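Local coordinates for protein macrophomate synthase intermolecular Diels-Alderase (Macrophoma commelinae, PDB 1IZC) that belongs to the HpcH/HpaI aldolase/citrate lyase family of TIM-barrel enzymes and holds a magnesium ion and pyruvic acid at its active site, at residues V108-A113 and A119-P124; P182-V187 and E191-I196. The protein carries 1 engineered substitution. All coordinates share one frame; numbering follows the deposited sequence.

Contact 1: residues V108-A113 and A119-P124. Engineered in segment 108-113: Val108 (natural residue Ile).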
ATOM      1  N   VAL A 108       8.489 -13.322  13.486  1.00 12.68           N
ATOM      2  CA  VAL A 108       7.513 -13.086  12.424  1.00 12.10           C
ATOM      3  C   VAL A 108       8.198 -13.000  11.065  1.00 10.95           C
ATOM      4  O   VAL A 108       7.693 -13.530  10.073  1.00 11.75           O
ATOM      5  CB  VAL A 108       6.694 -11.799  12.691  1.00 14.07           C
ATOM      6  CG1 VAL A 108       5.766 -11.513  11.511  1.00 15.18           C
ATOM      7  CG2 VAL A 108       5.858 -11.976  13.965  1.00 17.81           C
ATOM      8  N   SER A 109       9.356 -12.351  11.003  1.00  9.54           N
ATOM      9  CA  SER A 109      10.060 -12.278   9.717  1.00  9.56           C
ATOM     10  C   SER A 109      10.413 -13.703   9.282  1.00  8.93           C
ATOM     11  O   SER A 109      10.287 -14.067   8.116  1.00  7.11           O
ATOM     12  CB  SER A 109      11.355 -11.463   9.842  1.00 13.78           C
ATOM     13  OG  SER A 109      11.098 -10.094  10.118  1.00 18.39           O
ATOM     14  N   LEU A 110      10.857 -14.513  10.239  1.00  9.18           N
ATOM     15  CA  LEU A 110      11.248 -15.885   9.945  1.00  9.78           C
ATOM     16  C   LEU A 110      10.079 -16.735   9.470  1.00 10.49           C
ATOM     17  O   LEU A 110      10.182 -17.404   8.451  1.00  8.10           O
ATOM     18  CB  LEU A 110      11.872 -16.537  11.180  1.00 12.41           C
ATOM     19  CG  LEU A 110      12.264 -18.009  11.012  1.00  8.66           C
ATOM     20  CD1 LEU A 110      13.353 -18.147   9.934  1.00  8.90           C
ATOM     21  CD2 LEU A 110      12.769 -18.534  12.356  1.00 10.26           C
ATOM     22  N   SER A 111       8.964 -16.711  10.200  1.00  9.61           N
ATOM     23  CA  SER A 111       7.829 -17.530   9.786  1.00 11.32           C
ATOM     24  C   SER A 111       7.266 -17.040   8.460  1.00  9.54           C
ATOM     25  O   SER A 111       6.823 -17.839   7.640  1.00  8.82           O
ATOM     26  CB  SER A 111       6.738 -17.549  10.862  1.00 12.89           C
ATOM     27  OG  SER A 111       6.149 -16.282  11.012  1.00 15.23           O
ATOM     28  N   THR A 112       7.308 -15.732   8.232  1.00  7.62           N
ATOM     29  CA  THR A 112       6.806 -15.187   6.974  1.00  8.97           C
ATOM     30  C   THR A 112       7.669 -15.689   5.818  1.00  8.77           C
ATOM     31  O   THR A 112       7.157 -16.135   4.783  1.00  6.73           O
ATOM     32  CB  THR A 112       6.846 -13.645   6.991  1.00 10.53           C
ATOM     33  OG1 THR A 112       5.958 -13.158   8.012  1.00 11.09           O
ATOM     34  CG2 THR A 112       6.435 -13.079   5.622  1.00  8.24           C
ATOM     35  N   ALA A 113       8.988 -15.624   5.994  1.00  8.01           N
ATOM     36  CA  ALA A 113       9.900 -16.066   4.950  1.00  7.60           C
ATOM     37  C   ALA A 113       9.689 -17.542   4.655  1.00  7.90           C
ATOM     38  O   ALA A 113       9.608 -17.945   3.500  1.00  7.69           O
ATOM     39  CB  ALA A 113      11.351 -15.816   5.366  1.00  6.60           C
ATOM     40  N   ALA A 119      13.877 -21.016   0.699  1.00  6.06           N
ATOM     41  CA  ALA A 119      14.601 -22.291   0.816  1.00  8.06           C
ATOM     42  C   ALA A 119      15.836 -22.191   1.704  1.00 10.49           C
ATOM     43  O   ALA A 119      16.407 -23.203   2.096  1.00 10.47           O
ATOM     44  CB  ALA A 119      15.005 -22.789  -0.579  1.00  8.45           C
ATOM     45  N   GLY A 120      16.247 -20.971   2.016  1.00  8.71           N
ATOM     46  CA  GLY A 120      17.414 -20.771   2.858  1.00  8.74           C
ATOM     47  C   GLY A 120      17.235 -19.572   3.775  1.00 10.39           C
ATOM     48  O   GLY A 120      16.651 -18.551   3.391  1.00  7.21           O
ATOM     49  N   ILE A 121      17.729 -19.700   4.999  1.00  7.53           N
ATOM     50  CA  ILE A 121      17.657 -18.622   5.971  1.00  8.52           C
ATOM     51  C   ILE A 121      19.079 -18.321   6.439  1.00  8.72           C
ATOM     52  O   ILE A 121      19.802 -19.222   6.873  1.00  8.74           O
ATOM     53  CB  ILE A 121      16.805 -19.025   7.200  1.00  8.16           C
ATOM     54  CG1 ILE A 121      15.363 -19.331   6.776  1.00  6.96           C
ATOM     55  CG2 ILE A 121      16.849 -17.936   8.255  1.00  9.47           C
ATOM     56  CD1 ILE A 121      14.551 -18.117   6.271  1.00  8.19           C
ATOM     57  N   VAL A 122      19.479 -17.058   6.328  1.00  8.57           N
ATOM     58  CA  VAL A 122      20.791 -16.624   6.792  1.00  9.02           C
ATOM     59  C   VAL A 122      20.563 -15.912   8.126  1.00 10.43           C
ATOM     60  O   VAL A 122      19.728 -15.005   8.236  1.00  8.69           O
ATOM     61  CB  VAL A 122      21.470 -15.663   5.783  1.00  7.98           C
ATOM     62  CG1 VAL A 122      22.755 -15.085   6.403  1.00  9.94           C
ATOM     63  CG2 VAL A 122      21.781 -16.413   4.485  1.00  9.54           C
ATOM     64  N   ILE A 123      21.302 -16.341   9.144  1.00  7.56           N
ATOM     65  CA  ILE A 123      21.164 -15.792  10.492  1.00  8.23           C
ATOM     66  C   ILE A 123      22.310 -14.834  10.763  1.00 10.25           C
ATOM     67  O   ILE A 123      23.473 -15.240  10.795  1.00  9.63           O
ATOM     68  CB  ILE A 123      21.239 -16.921  11.545  1.00 10.66           C
ATOM     69  CG1 ILE A 123      20.188 -17.989  11.240  1.00 11.34           C
ATOM     70  CG2 ILE A 123      21.036 -16.330  12.953  1.00 10.53           C
ATOM     71  CD1 ILE A 123      20.482 -19.314  11.938  1.00 11.91           C
ATOM     72  N   PRO A 124      22.004 -13.543  10.956  1.00  8.21           N
ATOM     73  CA  PRO A 124      23.111 -12.624  11.210  1.00 10.40           C
ATOM     74  C   PRO A 124      23.690 -12.662  12.624  1.00  7.93           C
ATOM     75  O   PRO A 124      23.052 -13.127  13.571  1.00  9.91           O
ATOM     76  CB  PRO A 124      22.518 -11.257  10.865  1.00 12.78           C
ATOM     77  CG  PRO A 124      21.068 -11.397  11.234  1.00 10.48           C
ATOM     78  CD  PRO A 124      20.709 -12.842  10.861  1.00 10.66           C
TER
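Within the beta-alpha-beta unit formed by strand 97-101, helix 107-116 and strand 120-123, Leu110 and Ala113 of the helix pack on Ile121 of the strand that follows. Leu110 CD1 lies 3.9 Å from Ile121 CD1. It is equally close to Ile121 CG1 and CG2, so this methyl touches both branches of the isoleucine. The two side chains cross at about a right angle. Leu110 leaves the helix alongside the strand, not at it. With CG anti to the backbone N (chi1 177°), CD1 still reaches across to Ile121. The backbones stay well apart here, with Leu110 CA 8.0 Å from Ile121 CA, and the side chains fill the distance. Ala113, almost one turn further on, does point at the strand, and its CB is 4.0 Å from Ile121 CD1. The end methyl of Ile121 therefore touches both helix residues. The contact is small and wholly apolar, and all three residues are buried. Met139 of helix 129-139 also touches Leu110 and Ile121, and Ile85 of helix 78-91 touches Ala113. Val108, an engineered residue on the same helix, packs on Asp106 of a second subunit. A helix packed on the outside of the parallel strand that follows it is characteristic of the TIM barrel.

Contact 2: residues P182-V187 and E191-I196. With MG (magnesium ion), chain B; PYR (pyruvic acid), chain C.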
ATOM      1  N   PRO A 182      24.473 -19.815   9.048  1.00 10.42           N
ATOM      2  CA  PRO A 182      24.880 -18.831  10.059  1.00 10.30           C
ATOM      3  C   PRO A 182      25.797 -17.811   9.405  1.00 11.34           C
ATOM      4  O   PRO A 182      26.579 -18.164   8.525  1.00 12.34           O
ATOM      5  CB  PRO A 182      25.670 -19.664  11.067  1.00 12.56           C
ATOM      6  CG  PRO A 182      25.098 -21.050  10.915  1.00 11.99           C
ATOM      7  CD  PRO A 182      24.934 -21.168   9.412  1.00  9.93           C
ATOM      8  N   GLN A 183      25.706 -16.556   9.832  1.00 10.90           N
ATOM      9  CA  GLN A 183      26.592 -15.533   9.311  1.00 10.72           C
ATOM     10  C   GLN A 183      27.517 -15.118  10.456  1.00 11.44           C
ATOM     11  O   GLN A 183      27.060 -14.771  11.550  1.00 14.70           O
ATOM     12  CB  GLN A 183      25.792 -14.340   8.782  1.00 12.61           C
ATOM     13  CG  GLN A 183      26.667 -13.209   8.329  1.00 17.02           C
ATOM     14  CD  GLN A 183      25.905 -12.168   7.545  1.00 12.73           C
ATOM     15  OE1 GLN A 183      24.697 -11.991   7.727  1.00 15.96           O
ATOM     16  NE2 GLN A 183      26.611 -11.461   6.676  1.00 15.76           N
ATOM     17  N   ILE A 184      28.819 -15.196  10.198  1.00 10.51           N
ATOM     18  CA  ILE A 184      29.864 -14.862  11.170  1.00 11.43           C
ATOM     19  C   ILE A 184      30.339 -13.450  10.859  1.00 11.14           C
ATOM     20  O   ILE A 184      30.895 -13.192   9.787  1.00 13.09           O
ATOM     21  CB  ILE A 184      31.051 -15.847  11.031  1.00 12.37           C
ATOM     22  CG1 ILE A 184      30.565 -17.281  11.245  1.00 13.15           C
ATOM     23  CG2 ILE A 184      32.145 -15.512  12.046  1.00 13.24           C
ATOM     24  CD1 ILE A 184      30.069 -17.565  12.651  1.00 13.44           C
ATOM     25  N   GLU A 185      30.147 -12.533  11.797  1.00 10.04           N
ATOM     26  CA  GLU A 185      30.516 -11.151  11.523  1.00 13.76           C
ATOM     27  C   GLU A 185      30.897 -10.347  12.750  1.00 13.91           C
ATOM     28  O   GLU A 185      30.615  -9.150  12.847  1.00 14.39           O
ATOM     29  CB  GLU A 185      29.376 -10.471  10.778  1.00 15.71           C
ATOM     30  CG  GLU A 185      28.021 -10.623  11.424  1.00 15.49           C
ATOM     31  CD  GLU A 185      26.927 -10.083  10.528  1.00 20.00           C
ATOM     32  OE1 GLU A 185      27.270  -9.254   9.674  1.00 15.02           O
ATOM     33  OE2 GLU A 185      25.750 -10.471  10.668  1.00 15.99           O
ATOM     34  N   SER A 186      31.546 -11.012  13.690  1.00 10.94           N
ATOM     35  CA  SER A 186      32.000 -10.339  14.896  1.00 12.04           C
ATOM     36  C   SER A 186      33.245 -11.050  15.395  1.00 16.21           C
ATOM     37  O   SER A 186      33.517 -12.187  15.007  1.00 13.48           O
ATOM     38  CB  SER A 186      30.927 -10.367  15.983  1.00 13.22           C
ATOM     39  OG  SER A 186      30.662 -11.688  16.421  1.00 13.50           O
ATOM     40  N   VAL A 187      33.995 -10.375  16.259  1.00 15.24           N
ATOM     41  CA  VAL A 187      35.204 -10.969  16.820  1.00 17.69           C
ATOM     42  C   VAL A 187      34.857 -12.241  17.587  1.00 15.84           C
ATOM     43  O   VAL A 187      35.534 -13.265  17.449  1.00 17.43           O
ATOM     44  CB  VAL A 187      35.925  -9.969  17.754  1.00 19.63           C
ATOM     45  CG1 VAL A 187      37.048 -10.669  18.514  1.00 18.82           C
ATOM     46  CG2 VAL A 187      36.488  -8.822  16.930  1.00 20.58           C
ATOM     47  N   GLU A 191      35.997 -16.095  16.860  1.00 17.43           N
ATOM     48  CA  GLU A 191      36.658 -16.852  17.914  1.00 20.89           C
ATOM     49  C   GLU A 191      35.987 -18.201  18.176  1.00 20.09           C
ATOM     50  O   GLU A 191      36.636 -19.150  18.630  1.00 19.17           O
ATOM     51  CB  GLU A 191      36.712 -16.019  19.203  1.00 23.34           C
ATOM     52  CG  GLU A 191      37.434 -14.686  19.007  1.00 33.60           C
ATOM     53  CD  GLU A 191      37.614 -13.870  20.283  1.00 41.27           C
ATOM     54  OE1 GLU A 191      36.622 -13.656  21.017  1.00 40.90           O
ATOM     55  OE2 GLU A 191      38.757 -13.425  20.535  1.00 39.71           O
ATOM     56  N   ASN A 192      34.699 -18.304  17.863  1.00 17.51           N
ATOM     57  CA  ASN A 192      33.967 -19.544  18.101  1.00 15.15           C
ATOM     58  C   ASN A 192      33.538 -20.224  16.791  1.00 13.73           C
ATOM     59  O   ASN A 192      32.667 -21.092  16.800  1.00 13.60           O
ATOM     60  CB  ASN A 192      32.740 -19.226  18.972  1.00 14.97           C
ATOM     61  CG  ASN A 192      32.093 -20.463  19.570  1.00 19.18           C
ATOM     62  OD1 ASN A 192      32.771 -21.438  19.908  1.00 19.21           O
ATOM     63  ND2 ASN A 192      30.772 -20.423  19.722  1.00 18.15           N
ATOM     64  N   VAL A 193      34.164 -19.858  15.676  1.00 11.77           N
ATOM     65  CA  VAL A 193      33.761 -20.425  14.384  1.00 12.79           C
ATOM     66  C   VAL A 193      33.993 -21.927  14.240  1.00 14.45           C
ATOM     67  O   VAL A 193      33.261 -22.607  13.524  1.00 14.36           O
ATOM     68  CB  VAL A 193      34.431 -19.672  13.196  1.00 11.70           C
ATOM     69  CG1 VAL A 193      35.918 -20.004  13.115  1.00 14.65           C
ATOM     70  CG2 VAL A 193      33.738 -20.041  11.890  1.00 12.92           C
ATOM     71  N   ASP A 194      35.005 -22.467  14.912  1.00 12.99           N
ATOM     72  CA  ASP A 194      35.227 -23.899  14.797  1.00 14.35           C
ATOM     73  C   ASP A 194      34.008 -24.671  15.283  1.00 14.37           C
ATOM     74  O   ASP A 194      33.601 -25.651  14.657  1.00 15.42           O
ATOM     75  CB  ASP A 194      36.470 -24.329  15.589  1.00 15.58           C
ATOM     76  CG  ASP A 194      37.743 -23.733  15.027  1.00 19.27           C
ATOM     77  OD1 ASP A 194      37.813 -23.551  13.794  1.00 19.65           O
ATOM     78  OD2 ASP A 194      38.676 -23.452  15.809  1.00 25.09           O
ATOM     79  N   ALA A 195      33.421 -24.233  16.393  1.00 13.06           N
ATOM     80  CA  ALA A 195      32.254 -24.907  16.945  1.00 12.80           C
ATOM     81  C   ALA A 195      31.016 -24.707  16.071  1.00 14.96           C
ATOM     82  O   ALA A 195      30.237 -25.633  15.854  1.00 13.43           O
ATOM     83  CB  ALA A 195      31.977 -24.397  18.350  1.00 13.98           C
ATOM     84  N   ILE A 196      30.835 -23.495  15.566  1.00 12.85           N
ATOM     85  CA  ILE A 196      29.668 -23.220  14.744  1.00 11.89           C
ATOM     86  C   ILE A 196      29.733 -24.015  13.439  1.00 11.82           C
ATOM     87  O   ILE A 196      28.737 -24.604  13.012  1.00 12.66           O
ATOM     88  CB  ILE A 196      29.559 -21.702  14.446  1.00 11.89           C
ATOM     89  CG1 ILE A 196      29.355 -20.936  15.763  1.00 14.36           C
ATOM     90  CG2 ILE A 196      28.379 -21.442  13.495  1.00 11.70           C
ATOM     91  CD1 ILE A 196      29.559 -19.428  15.646  1.00 17.72           C
TER
HETATM   92 MG    MG B1001      26.292  -7.644   8.784  1.00 21.80          MG
HETATM   93  C   PYR C2001      28.321  -7.496   6.720  1.00 27.01           C
HETATM   94  O   PYR C2001      28.161  -7.034   7.866  1.00 18.57           O
HETATM   95  OXT PYR C2001      29.341  -7.310   6.012  1.00 26.17           O
HETATM   96  CA  PYR C2001      27.145  -8.318   6.253  1.00 18.39           C
HETATM   97  O3  PYR C2001      26.121  -8.514   6.928  1.00 19.67           O
HETATM   98  CB  PYR C2001      27.309  -8.894   4.907  1.00 17.63           C
HETATM   99  O   HOH W   1      24.394  -8.442   9.532  1.00 14.91           O
HETATM  100  O   HOH W   2      25.366  -5.850   7.746  1.00 11.36           O
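Ile184 and Ile196 meet tip to tip at the apolar centre, with Ile184 CD1 3.6 Å from Ile196 CD1. The side chains of Ile196 and Pro182 run past each other in opposite directions, and Ile196 CG2 lies 4.0 Å from Pro182 CB. The two branches of Ile196 thus serve different partners on strand 179-184. CG1 is anti to the carbonyl carbon (chi1 -63°) and carries CD1 to Ile184, while CG2 is left for the proline. Val193 adds a looser touch, its CG2 4.3 Å from Ile184 CG1.

Further out, Val187 and Glu191 belong to the short helix 187-191. Glu191 N donates to Val187 O, although the position of that oxygen is less certain. The Glu191 side chain lies near Val187, but its exact placement is doubtful too. Ser186 is the N-cap of this helix, and its side chain caps a backbone N there.

Gln183 sets off on the side of the strand facing away from segment 191-196, and its extended chain brings NE2 within 3.0 Å of pyruvic acid O3. Arg101 bonds to Gln183 OE1. Glu185 OE1 binds the magnesium ion at 2.1 Å. Glu185 OE2 accepts from a water 2.7 Å away that is itself a magnesium ligand, and from His125 N, so both carboxylate oxygens are held. Asp211, two oxygens of pyruvic acid and a second water complete six ligands. The metal probably draws charge from the bound pyruvic acid and polarises its carbonyl. Pro182 and Ile184 face the helix, Gln183 faces the pocket, and Glu185 just past the strand binds the metal. The chemistry implies that one strand carries both the packing and the site.

Overall arrangement
Contacts 1 and 2 share one barrel wall, since strands 120-123 and 179-184 are neighbours in the parallel sheet. Their centres are 19 Å apart. Ile123 O and Gln183 N, 2.8 Å apart, probably form a hydrogen bond between the strands, and Pro124 packs on both Gln183 and Glu185. Contact 1 is entirely buried, apolar and nearer the centre of the chain, with the side chain of Ile121 about 13 Å from pyruvic acid. Contact 2 is larger and mixed: its isoleucines are buried, while Glu191 is exposed. Each packs a helix on a strand, but in contact 1 the helix precedes the strand and in contact 2 it follows. Only contact 2 reaches the site, with Glu185 on the magnesium ion and Gln183 in the pyruvic acid pocket.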